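Side-chain contact in uncharacterized protein DUF1285 (Shewanella baltica, PDB 2RA9), which is of unknown function but belongs to the DUF1285 family, whose fold is built from repeated structural motifs, and may take part in signal transduction: residues L93-S98 with V118-E123. Numbering follows the deposited sequence.
Sequences LNVSTS and VYLPLE. With EDO (1,2-ethanediol), chain F.
V95 of strand 93-97 faces L122, just past the end of strand 118-121, with their CA atoms 9.2 Å apart, and no hydrogen bond joins the two segments. The contact is entirely apolar and is made by alternate residues, L93 and V95 from one side, L120 and L122 from the other. The closest approach is between the methyls V95 CG2 and L122 CD2, at 4.0 Å. With chi1 at -49°, V95 puts CG2 between its own backbone N and carbonyl carbon and directs it to L122, and the two side chains cross obliquely. The other branch of V95, CG1, lies 4.5 Å from CD1 of L120. CD1 of L120 is also 4.3 Å from CD1 of L93, so one methyl of L120 touches both L93 and V95; both leucines are extended about chi2, and their outer methyls meet tip to tip. Strands 93-97 and 118-121 belong to one mixed six-stranded sheet, separated in it by 79-86 and 127-130; that their side chains nevertheless meet is consistent with a sheet that curls round on itself. A second sheet in the chain has the same strand order, consistent with a repeated motif. V106 of strand 102-106, the edge strand beside 93-97, touches both L120 and L122, and F84 packs against V95. At the far end of strand 118-121, V118 N donates a nearly straight hydrogen bond (168°) to O2 of a 1,2-ethanediol, probably from the crystallisation liquor, which is also hydrogen-bonded to L130 O.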
ATOM      1  N   LEU A  93       5.360  10.613   7.858  1.00 16.93           N
ATOM      2  CA  LEU A  93       3.922  10.432   7.886  1.00 16.02           C
ATOM      3  C   LEU A  93       3.550   9.073   8.456  1.00 15.36           C
ATOM      4  O   LEU A  93       4.280   8.088   8.277  1.00 17.75           O
ATOM      5  CB  LEU A  93       3.341  10.503   6.490  1.00 16.39           C
ATOM      6  CG  LEU A  93       3.377  11.785   5.692  1.00 15.80           C
ATOM      7  CD1 LEU A  93       2.767  11.487   4.287  1.00 18.38           C
ATOM      8  CD2 LEU A  93       2.601  12.813   6.392  1.00 19.08           C
ATOM      9  N   ASN A  94       2.404   9.055   9.112  1.00 16.08           N
ATOM     10  CA  ASN A  94       1.641   7.834   9.339  1.00 14.85           C
ATOM     11  C   ASN A  94       0.580   7.805   8.258  1.00 15.89           C
ATOM     12  O   ASN A  94      -0.069   8.832   8.006  1.00 16.16           O
ATOM     13  CB  ASN A  94       0.946   7.853  10.699  1.00 17.90           C
ATOM     14  CG  ASN A  94       1.928   7.829  11.855  1.00 19.41           C
ATOM     15  OD1 ASN A  94       2.923   7.112  11.830  1.00 23.20           O
ATOM     16  ND2 ASN A  94       1.654   8.644  12.877  1.00 24.14           N
ATOM     17  N   VAL A  95       0.392   6.653   7.598  1.00 14.80           N
ATOM     18  CA  VAL A  95      -0.693   6.498   6.612  1.00 12.67           C
ATOM     19  C   VAL A  95      -1.540   5.320   6.946  1.00 13.63           C
ATOM     20  O   VAL A  95      -1.058   4.353   7.566  1.00 15.19           O
ATOM     21  CB  VAL A  95      -0.201   6.412   5.151  1.00 14.35           C
ATOM     22  CG1 VAL A  95       0.808   7.566   4.856  1.00 16.45           C
ATOM     23  CG2 VAL A  95       0.455   5.016   4.835  1.00 17.05           C
ATOM     24  N   SER A  96      -2.792   5.386   6.525  1.00 13.55           N
ATOM     25  CA  SER A  96      -3.678   4.248   6.648  1.00 14.37           C
ATOM     26  C   SER A  96      -4.333   3.957   5.310  1.00 13.10           C
ATOM     27  O   SER A  96      -4.386   4.813   4.420  1.00 13.76           O
ATOM     28  CB  SER A  96      -4.691   4.457   7.765  1.00 18.12           C
ATOM     29  OG  SER A  96      -5.594   5.467   7.440  1.00 23.27           O
ATOM     30  N   THR A  97      -4.810   2.733   5.161  1.00 12.19           N
ATOM     31  CA  THR A  97      -5.204   2.235   3.860  1.00 11.32           C
ATOM     32  C   THR A  97      -6.691   1.836   3.832  1.00 12.53           C
ATOM     33  O   THR A  97      -7.367   1.719   4.869  1.00 13.44           O
ATOM     34  CB  THR A  97      -4.362   1.023   3.455  1.00 12.46           C
ATOM     35  OG1 THR A  97      -4.699  -0.070   4.297  1.00 13.13           O
ATOM     36  CG2 THR A  97      -2.882   1.327   3.553  1.00 12.53           C
ATOM     37  N   SER A  98      -7.197   1.522   2.651  1.00 12.06           N
ATOM     38  CA  SER A  98      -8.611   1.187   2.490  1.00 11.69           C
ATOM     39  C   SER A  98      -9.019  -0.110   3.163  1.00 12.01           C
ATOM     40  O   SER A  98     -10.190  -0.310   3.435  1.00 15.06           O
ATOM     41  CB  SER A  98      -8.964   1.090   1.025  1.00 13.38           C
ATOM     42  OG  SER A  98      -8.284   0.012   0.388  1.00 14.21           O
ATOM     43  N   VAL A 118       0.235   8.822  -7.591  1.00 13.46           N
ATOM     44  CA  VAL A 118       1.358   9.007  -6.700  1.00 13.87           C
ATOM     45  C   VAL A 118       1.388   7.814  -5.751  1.00 11.78           C
ATOM     46  O   VAL A 118       0.356   7.338  -5.275  1.00 12.75           O
ATOM     47  CB  VAL A 118       1.226  10.289  -5.915  1.00 15.93           C
ATOM     48  CG1 VAL A 118       2.363  10.424  -4.876  1.00 16.86           C
ATOM     49  CG2 VAL A 118       1.212  11.487  -6.872  1.00 18.78           C
ATOM     50  N   TYR A 119       2.602   7.337  -5.507  1.00 11.76           N
ATOM     51  CA  TYR A 119       2.838   6.165  -4.656  1.00 12.73           C
ATOM     52  C   TYR A 119       3.826   6.470  -3.559  1.00 11.70           C
ATOM     53  O   TYR A 119       4.775   7.174  -3.787  1.00 13.07           O
ATOM     54  CB  TYR A 119       3.358   4.984  -5.480  1.00 14.42           C
ATOM     55  CG  TYR A 119       2.488   4.608  -6.635  1.00 13.22           C
ATOM     56  CD1 TYR A 119       2.585   5.278  -7.845  1.00 14.06           C
ATOM     57  CD2 TYR A 119       1.598   3.555  -6.555  1.00 12.60           C
ATOM     58  CE1 TYR A 119       1.825   4.926  -8.912  1.00 14.12           C
ATOM     59  CE2 TYR A 119       0.788   3.197  -7.659  1.00 13.13           C
ATOM     60  CZ  TYR A 119       0.885   3.907  -8.813  1.00 13.28           C
ATOM     61  OH  TYR A 119       0.133   3.562  -9.902  1.00 16.24           O
ATOM     62  N   LEU A 120       3.589   5.944  -2.353  1.00 13.69           N
ATOM     63  CA  LEU A 120       4.508   6.126  -1.238  1.00 13.48           C
ATOM     64  C   LEU A 120       5.061   4.779  -0.807  1.00 12.17           C
ATOM     65  O   LEU A 120       4.318   3.803  -0.746  1.00 13.27           O
ATOM     66  CB  LEU A 120       3.821   6.809  -0.041  1.00 15.23           C
ATOM     67  CG  LEU A 120       3.362   8.261  -0.245  1.00 15.55           C
ATOM     68  CD1 LEU A 120       2.497   8.781   0.907  1.00 18.11           C
ATOM     69  CD2 LEU A 120       4.562   9.198  -0.492  1.00 17.92           C
ATOM     70  N   PRO A 121       6.351   4.715  -0.460  1.00 14.06           N
ATOM     71  CA  PRO A 121       6.897   3.416  -0.108  1.00 14.53           C
ATOM     72  C   PRO A 121       6.632   3.052   1.355  1.00 14.64           C
ATOM     73  O   PRO A 121       6.730   3.888   2.247  1.00 16.49           O
ATOM     74  CB  PRO A 121       8.386   3.574  -0.414  1.00 17.55           C
ATOM     75  CG  PRO A 121       8.658   5.041  -0.150  1.00 17.62           C
ATOM     76  CD  PRO A 121       7.387   5.766  -0.451  1.00 15.36           C
ATOM     77  N   LEU A 122       6.221   1.803   1.547  1.00 13.86           N
ATOM     78  CA  LEU A 122       5.898   1.252   2.844  1.00 14.63           C
ATOM     79  C   LEU A 122       6.855   0.100   3.102  1.00 15.44           C
ATOM     80  O   LEU A 122       7.851  -0.062   2.400  1.00 19.29           O
ATOM     81  CB  LEU A 122       4.433   0.772   2.853  1.00 12.31           C
ATOM     82  CG  LEU A 122       3.410   1.733   2.239  1.00 12.86           C
ATOM     83  CD1 LEU A 122       2.062   1.108   2.137  1.00 13.81           C
ATOM     84  CD2 LEU A 122       3.356   3.075   2.975  1.00 15.72           C
ATOM     85  N   GLU A 123       6.518  -0.755   4.056  1.00 15.63           N
ATOM     86  CA  GLU A 123       7.406  -1.850   4.434  1.00 15.94           C
ATOM     87  C   GLU A 123       7.257  -3.029   3.506  1.00 15.51           C
ATOM     88  O   GLU A 123       6.347  -3.090   2.703  1.00 13.98           O
ATOM     89  CB  GLU A 123       7.116  -2.272   5.879  1.00 18.29           C
ATOM     90  CG  GLU A 123       5.778  -2.920   6.112  1.00 23.85           C
ATOM     91  CD  GLU A 123       4.646  -1.977   6.509  1.00 29.55           C
ATOM     92  OE1 GLU A 123       4.734  -0.746   6.250  1.00 25.96           O
ATOM     93  OE2 GLU A 123       3.656  -2.497   7.093  1.00 30.71           O
TER
HETATM   94  C1  EDO F 162      -4.439  10.402  -7.217  1.00 25.38           C
HETATM   95  O1  EDO F 162      -4.539  10.162  -8.628  1.00 29.40           O
HETATM   96  C2  EDO F 162      -3.007  10.202  -6.732  1.00 20.65           C
HETATM   97  O2  EDO F 162      -2.595   8.819  -6.837  1.00 16.30           O